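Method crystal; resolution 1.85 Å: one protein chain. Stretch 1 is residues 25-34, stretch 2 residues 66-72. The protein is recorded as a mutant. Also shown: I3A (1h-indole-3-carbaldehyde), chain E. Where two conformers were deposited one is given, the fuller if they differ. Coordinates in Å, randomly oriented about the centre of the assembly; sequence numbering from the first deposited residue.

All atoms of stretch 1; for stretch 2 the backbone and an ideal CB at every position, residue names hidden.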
ATOM      1  N   THR A  25       3.174  13.013 -12.476  1.00 14.24           N
ATOM      2  CA  THR A  25       2.123  13.807 -13.091  1.00 14.17           C
ATOM      3  C   THR A  25       0.937  12.900 -13.352  1.00 14.15           C
ATOM      4  O   THR A  25       1.105  11.671 -13.513  1.00 11.80           O
ATOM      5  CB  THR A  25       2.603  14.440 -14.408  1.00 13.45           C
ATOM      6  OG1 THR A  25       2.994  13.408 -15.295  1.00 15.23           O
ATOM      7  CG2 THR A  25       3.801  15.413 -14.162  1.00 14.28           C
ATOM      8  N   ASN A  26      -0.252  13.484 -13.399  1.00 13.82           N
ATOM      9  CA  ASN A  26      -1.427  12.692 -13.804  1.00 13.48           C
ATOM     10  C   ASN A  26      -1.253  12.053 -15.161  1.00 12.94           C
ATOM     11  O   ASN A  26      -1.700  10.909 -15.374  1.00 12.61           O
ATOM     12  CB  ASN A  26      -2.698  13.514 -13.815  1.00 13.15           C
ATOM     13  CG  ASN A  26      -3.146  13.874 -12.423  1.00 13.43           C
ATOM     14  OD1 ASN A  26      -3.325  13.017 -11.577  1.00 16.55           O
ATOM     15  ND2 ASN A  26      -3.305  15.154 -12.178  1.00 14.32           N
ATOM     16  N   GLU A  27      -0.615  12.775 -16.079  1.00 12.97           N
ATOM     17  CA  GLU A  27      -0.324  12.259 -17.409  0.70 13.95           C
ATOM     18  C   GLU A  27       0.515  10.966 -17.346  1.00 13.33           C
ATOM     19  O   GLU A  27       0.240   9.993 -18.017  1.00 13.92           O
ATOM     20  CB  GLU A  27       0.386  13.343 -18.206  0.70 14.85           C
ATOM     21  CG  GLU A  27      -0.554  14.499 -18.622  0.70 17.12           C
ATOM     22  CD  GLU A  27      -0.943  15.466 -17.481  0.70 23.86           C
ATOM     23  OE1 GLU A  27      -0.154  15.630 -16.530  0.70 11.35           O
ATOM     24  OE2 GLU A  27      -2.040  16.082 -17.567  0.70 20.07           O
ATOM     25  N   ASP A  28       1.568  10.992 -16.532  1.00 11.68           N
ATOM     26  CA  ASP A  28       2.413   9.819 -16.333  1.00 11.76           C
ATOM     27  C   ASP A  28       1.688   8.660 -15.656  1.00 13.58           C
ATOM     28  O   ASP A  28       1.872   7.509 -16.052  1.00 13.90           O
ATOM     29  CB  ASP A  28       3.694  10.151 -15.564  1.00 11.26           C
ATOM     30  CG  ASP A  28       4.833  10.664 -16.471  1.00 11.80           C
ATOM     31  OD1 ASP A  28       4.706  10.596 -17.726  1.00 16.27           O
ATOM     32  OD2 ASP A  28       5.883  11.098 -15.909  1.00 13.87           O
ATOM     33  N   SER A  29       0.854   8.949 -14.653  1.00 13.51           N
ATOM     34  CA  SER A  29       0.056   7.892 -14.036  1.00 11.64           C
ATOM     35  C   SER A  29      -0.831   7.243 -15.081  1.00 12.96           C
ATOM     36  O   SER A  29      -0.952   6.010 -15.137  1.00 13.41           O
ATOM     37  CB  SER A  29      -0.792   8.421 -12.852  1.00 13.44           C
ATOM     38  OG  SER A  29       0.031   8.801 -11.744  1.00 15.42           O
ATOM     39  N   SER A  30      -1.441   8.072 -15.924  1.00 13.31           N
ATOM     40  CA  SER A  30      -2.302   7.596 -17.007  1.00 14.19           C
ATOM     41  C   SER A  30      -1.571   6.681 -18.002  1.00 13.38           C
ATOM     42  O   SER A  30      -2.004   5.562 -18.266  1.00 12.64           O
ATOM     43  CB  SER A  30      -2.893   8.811 -17.761  1.00 14.49           C
ATOM     44  OG  SER A  30      -3.747   8.408 -18.822  1.00 14.74           O
ATOM     45  N   ILE A  31      -0.446   7.162 -18.518  1.00 14.01           N
ATOM     46  CA  ILE A  31       0.369   6.410 -19.471  1.00 12.82           C
ATOM     47  C   ILE A  31       0.876   5.100 -18.840  1.00 14.01           C
ATOM     48  O   ILE A  31       0.780   4.019 -19.448  1.00 14.68           O
ATOM     49  CB  ILE A  31       1.533   7.278 -20.024  1.00 13.52           C
ATOM     50  CG1 ILE A  31       0.997   8.441 -20.865  1.00 13.90           C
ATOM     51  CG2 ILE A  31       2.466   6.453 -20.902  1.00  7.98           C
ATOM     52  CD1 ILE A  31       2.011   9.562 -21.080  1.00 13.88           C
ATOM     53  N   TYR A  32       1.348   5.186 -17.595  1.00 15.01           N
ATOM     54  CA  TYR A  32       1.799   4.005 -16.867  1.00 13.71           C
ATOM     55  C   TYR A  32       0.690   2.957 -16.767  1.00 12.91           C
ATOM     56  O   TYR A  32       0.907   1.777 -17.097  1.00 11.52           O
ATOM     57  CB  TYR A  32       2.260   4.394 -15.475  1.00 12.69           C
ATOM     58  CG  TYR A  32       2.588   3.227 -14.550  1.00 13.67           C
ATOM     59  CD1 TYR A  32       3.830   2.615 -14.588  1.00 11.98           C
ATOM     60  CD2 TYR A  32       1.652   2.750 -13.634  1.00 17.08           C
ATOM     61  CE1 TYR A  32       4.134   1.552 -13.747  1.00 14.62           C
ATOM     62  CE2 TYR A  32       1.945   1.700 -12.798  1.00 16.44           C
ATOM     63  CZ  TYR A  32       3.183   1.113 -12.830  1.00 17.02           C
ATOM     64  OH  TYR A  32       3.455   0.077 -11.964  1.00 14.44           O
HETATM   65  N   MSE A  33      -0.502   3.375 -16.352  1.00 13.97           N
HETATM   66  CA  MSE A  33      -1.634   2.453 -16.197  0.70 13.68           C
HETATM   67  C   MSE A  33      -2.106   1.900 -17.520  1.00 14.09           C
HETATM   68  O   MSE A  33      -2.482   0.742 -17.602  1.00 15.18           O
HETATM   69  CB  MSE A  33      -2.815   3.099 -15.478  0.70 14.36           C
HETATM   70  CG  MSE A  33      -2.637   3.185 -14.001  0.70 16.95           C
HETATM   71 SE   MSE A  33      -2.271   1.462 -13.169  0.53 19.65          SE
HETATM   72  CE  MSE A  33      -3.475   0.428 -14.102  0.70  9.29           C
ATOM     73  N   LYS A  34      -2.095   2.728 -18.575  1.00 13.93           N
ATOM     74  CA  LYS A  34      -2.404   2.230 -19.911  1.00 13.99           C
ATOM     75  C   LYS A  34      -1.421   1.140 -20.322  1.00 15.09           C
ATOM     76  O   LYS A  34      -1.795   0.158 -20.932  1.00 14.43           O
ATOM     77  CB  LYS A  34      -2.433   3.364 -20.960  1.00 15.31           C
ATOM     78  CG  LYS A  34      -3.699   4.236 -20.816  1.00 12.76           C
ATOM     79  CD  LYS A  34      -3.700   5.514 -21.630  1.00 14.01           C
ATOM     80  CE  LYS A  34      -5.064   6.225 -21.519  1.00 16.23           C
ATOM     81  NZ  LYS A  34      -5.164   7.462 -22.350  1.00 14.68           N
ATOM     82  N   UNK A  66     -10.112  12.684 -13.911  1.00 13.97           N
ATOM     83  CA  UNK A  66     -10.007  12.418 -15.336  1.00 13.69           C
ATOM     84  C   UNK A  66      -9.232  11.132 -15.647  1.00 11.92           C
ATOM     85  O   UNK A  66      -9.538  10.451 -16.626  1.00 13.28           O
ATOM     86  CB  UNK A  66      -9.336  13.605 -16.030  1.00 13.69           C
ATOM     87  N   UNK A  67      -8.191  10.833 -14.861  1.00 12.70           N
ATOM     88  CA  UNK A  67      -7.353   9.696 -15.155  1.00 12.77           C
ATOM     89  C   UNK A  67      -8.172   8.418 -15.074  1.00 11.52           C
ATOM     90  O   UNK A  67      -8.089   7.566 -15.943  1.00 12.89           O
ATOM     91  CB  UNK A  67      -6.160   9.640 -14.198  1.00 12.77           C
ATOM     92  N   UNK A  68      -8.975   8.288 -14.025  1.00 13.79           N
ATOM     93  CA  UNK A  68      -9.797   7.089 -13.837  1.00 13.20           C
ATOM     94  C   UNK A  68     -10.950   7.024 -14.840  1.00 14.95           C
ATOM     95  O   UNK A  68     -11.213   5.969 -15.444  1.00 15.01           O
ATOM     96  CB  UNK A  68     -10.349   7.050 -12.411  1.00 13.20           C
ATOM     97  N   UNK A  69     -11.625   8.140 -15.058  1.00 15.33           N
ATOM     98  CA  UNK A  69     -12.703   8.151 -16.044  1.00 14.37           C
ATOM     99  C   UNK A  69     -12.207   7.733 -17.433  1.00 15.58           C
ATOM    100  O   UNK A  69     -12.846   6.960 -18.156  1.00 15.90           O
ATOM    101  CB  UNK A  69     -13.335   9.543 -16.113  1.00 14.37           C
ATOM    102  N   UNK A  70     -11.027   8.224 -17.783  1.00 14.04           N
ATOM    103  CA  UNK A  70     -10.421   7.921 -19.088  1.00 13.57           C
ATOM    104  C   UNK A  70      -9.912   6.451 -19.171  1.00 13.59           C
ATOM    105  O   UNK A  70     -10.007   5.817 -20.235  1.00 16.35           O
ATOM    106  CB  UNK A  70      -9.265   8.888 -19.351  1.00 13.57           C
ATOM    107  N   UNK A  71      -9.419   5.897 -18.072  1.00 12.88           N
ATOM    108  CA  UNK A  71      -9.082   4.460 -18.031  1.00 14.21           C
ATOM    109  C   UNK A  71     -10.319   3.575 -18.169  1.00 16.18           C
ATOM    110  O   UNK A  71     -10.249   2.501 -18.773  1.00 15.39           O
ATOM    111  CB  UNK A  71      -8.359   4.125 -16.725  1.00 14.21           C
ATOM    112  N   UNK A  72     -11.438   3.998 -17.581  1.00 17.14           N
ATOM    113  CA  UNK A  72     -12.687   3.231 -17.679  1.00 19.89           C
ATOM    114  C   UNK A  72     -13.097   2.954 -19.119  1.00 20.08           C
ATOM    115  O   UNK A  72     -13.524   1.849 -19.426  1.00 20.34           O
ATOM    116  CB  UNK A  72     -13.816   3.978 -16.966  1.00 19.89           C
TER
HETATM  117  O   I3A E 163       2.116   6.923 -11.603  1.00 14.37           O
HETATM  118  C3' I3A E 163       2.413   5.858 -11.067  1.00 13.87           C
HETATM  119  C3  I3A E 163       3.677   5.208 -11.489  1.00  7.99           C
HETATM  120  C2  I3A E 163       4.167   4.056 -10.936  1.00  8.30           C
HETATM  121  N   I3A E 163       5.362   3.773 -11.559  1.00 11.03           N
HETATM  122  C8  I3A E 163       5.662   4.696 -12.495  1.00 11.37           C
HETATM  123  C9  I3A E 163       4.594   5.704 -12.521  1.00 10.31           C
HETATM  124  C4  I3A E 163       4.662   6.813 -13.379  1.00 11.96           C
HETATM  125  C5  I3A E 163       5.736   6.913 -14.232  1.00 11.86           C
HETATM  126  C6  I3A E 163       6.773   5.966 -14.222  1.00 12.27           C
HETATM  127  C7  I3A E 163       6.724   4.883 -13.358  1.00 11.93           C

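Two helices run side by side here in nearly the same direction, their axes 25° apart and 9.9 Å from each other at closest approach. Every position of stretch 2 has helical backbone angles, so none calls for glycine; what distinguishes them is the direction of the CA-to-CB bond and what stretch 1 offers along it.

Position 66 points sideways, and its ideal CB has nothing of stretch 1 within 5.5 Å. A small residue would leave the first turn of stretch 1 uncovered, where Asn26, Glu27 and Ser30 present a mixed surface of methylenes and polar ends. A long, flat or flexible side chain able to bend back would suit: an aromatic, arginine, lysine or glutamine. The residue is Trp66. With chi1 at 79° (p), its ring reaches across, placing CZ2 3.8 Å from Asn26 CB and CH2 3.8 Å from Ser30 CB. The indole also brings a donor: a water accepts from Trp66 NE1 at 3.2 Å and donates to Glu27 OE2 at 2.9 Å, joining the two helices at this end.

Position 67 points toward stretch 1. Its CA lies 5.8 Å from that of Ser30, and its ideal CB is 4.8 Å from Asn26 O and 4.9 Å from Ser30 CB. So short a separation favours a compact side chain: alanine, valine, perhaps threonine or isoleucine. Val67 fills the space with its two methyls, CG2 lying 3.7 Å from Asn26 CB and CG1 4.0 Å from Ser30 CA.

Position 68 points away, and stretch 1 sets no demand on it; many residues would do. It is Ile68, which makes no contact with stretch 1.

Position 69 is out of reach, so the choice is again free. Glu69 forms a long salt bridge within its own helix, with position 72.

Position 70 points toward stretch 1, and its ideal CB is 5.3 Å from Lys34 NZ. A positive charge at that range, with Ser30 OG also nearby, asks for an acceptor: aspartate first, with glutamate or asparagine plausible. Asp70 answers with a salt bridge, Lys34 NZ donating to Asp70 OD2 at 3.0 Å. One water accepts from Ser30 OG at 2.6 Å and donates to Asp70 OD2 at 2.8 Å, so the serine and the carboxylate are linked through solvent at a spacing of 4.2 Å between OG and OD2.

Position 71 points sideways and its ideal CB touches nothing of stretch 1, yet the CB of Met33 and the aliphatic part of Lys34 lie across from it. A branched or long apolar chain, leucine or methionine, could span the gap. Leu71 does so: CD1 packs 3.7 Å from Met33 CB, while CD2 lies 3.9 Å from Lys34 CG.

Position 72 is out of reach and would accept most polar residues. It is Lys72, whose NZ lies 4.0 Å from Glu69 OE2, the long salt bridge already met at 69.

Stretch 2 66-72: WVIEDLK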
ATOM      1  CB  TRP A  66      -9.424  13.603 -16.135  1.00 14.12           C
ATOM      2  CG  TRP A  66      -7.911  13.808 -16.101  1.00 11.46           C
ATOM      3  CD1 TRP A  66      -7.232  14.759 -15.377  1.00 13.67           C
ATOM      4  CD2 TRP A  66      -6.917  13.131 -16.893  1.00 13.13           C
ATOM      5  NE1 TRP A  66      -5.894  14.679 -15.640  1.00 14.19           N
ATOM      6  CE2 TRP A  66      -5.668  13.695 -16.567  1.00 13.34           C
ATOM      7  CE3 TRP A  66      -6.963  12.093 -17.829  1.00 16.10           C
ATOM      8  CZ2 TRP A  66      -4.484  13.250 -17.128  1.00 13.98           C
ATOM      9  CZ3 TRP A  66      -5.783  11.655 -18.404  1.00 13.29           C
ATOM     10  CH2 TRP A  66      -4.560  12.230 -18.048  1.00 17.37           C
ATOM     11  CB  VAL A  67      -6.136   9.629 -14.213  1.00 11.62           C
ATOM     12  CG1 VAL A  67      -5.249   8.310 -14.448  1.00 10.34           C
ATOM     13  CG2 VAL A  67      -5.291  10.881 -14.367  1.00 12.85           C
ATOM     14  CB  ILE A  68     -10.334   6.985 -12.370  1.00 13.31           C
ATOM     15  CG1 ILE A  68      -9.174   7.001 -11.378  1.00 12.88           C
ATOM     16  CG2 ILE A  68     -11.189   5.719 -12.198  1.00 17.20           C
ATOM     17  CD1 ILE A  68      -8.089   5.919 -11.570  1.00 15.17           C
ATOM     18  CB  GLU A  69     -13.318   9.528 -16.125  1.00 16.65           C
ATOM     19  CG  GLU A  69     -14.018   9.909 -14.835  1.00 19.86           C
ATOM     20  CD  GLU A  69     -15.294   9.109 -14.579  1.00 22.19           C
ATOM     21  OE1 GLU A  69     -15.719   8.284 -15.430  1.00 27.11           O
ATOM     22  OE2 GLU A  69     -15.859   9.309 -13.483  1.00 35.77           O
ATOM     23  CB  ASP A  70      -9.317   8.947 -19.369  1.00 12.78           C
ATOM     24  CG  ASP A  70      -8.637   8.752 -20.682  1.00 14.89           C
ATOM     25  OD1 ASP A  70      -9.184   9.216 -21.689  1.00 12.88           O
ATOM     26  OD2 ASP A  70      -7.518   8.208 -20.684  1.00 14.25           O
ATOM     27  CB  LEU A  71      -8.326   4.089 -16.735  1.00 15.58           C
ATOM     28  CG  LEU A  71      -6.890   4.575 -16.571  1.00 15.73           C
ATOM     29  CD1 LEU A  71      -6.326   4.295 -15.159  1.00 15.98           C
ATOM     30  CD2 LEU A  71      -6.012   3.966 -17.632  1.00 13.60           C
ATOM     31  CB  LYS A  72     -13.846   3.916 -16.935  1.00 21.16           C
ATOM     32  CG  LYS A  72     -13.714   3.774 -15.422  1.00 21.97           C
ATOM     33  CD  LYS A  72     -14.993   4.053 -14.659  1.00 25.99           C
ATOM     34  CE  LYS A  72     -15.034   5.442 -14.050  1.00 36.11           C
ATOM     35  NZ  LYS A  72     -15.659   5.443 -12.678  1.00 44.47           N
TER
HETATM   36  O   HOH W   1      -3.517  16.744 -15.192  1.00 20.05           O
HETATM   37  O   HOH W   2      -6.238   7.779 -18.206  1.00 12.57           O
HETATM   38  O   HOH W   3      -7.982   7.312 -24.012  1.00 20.29           O
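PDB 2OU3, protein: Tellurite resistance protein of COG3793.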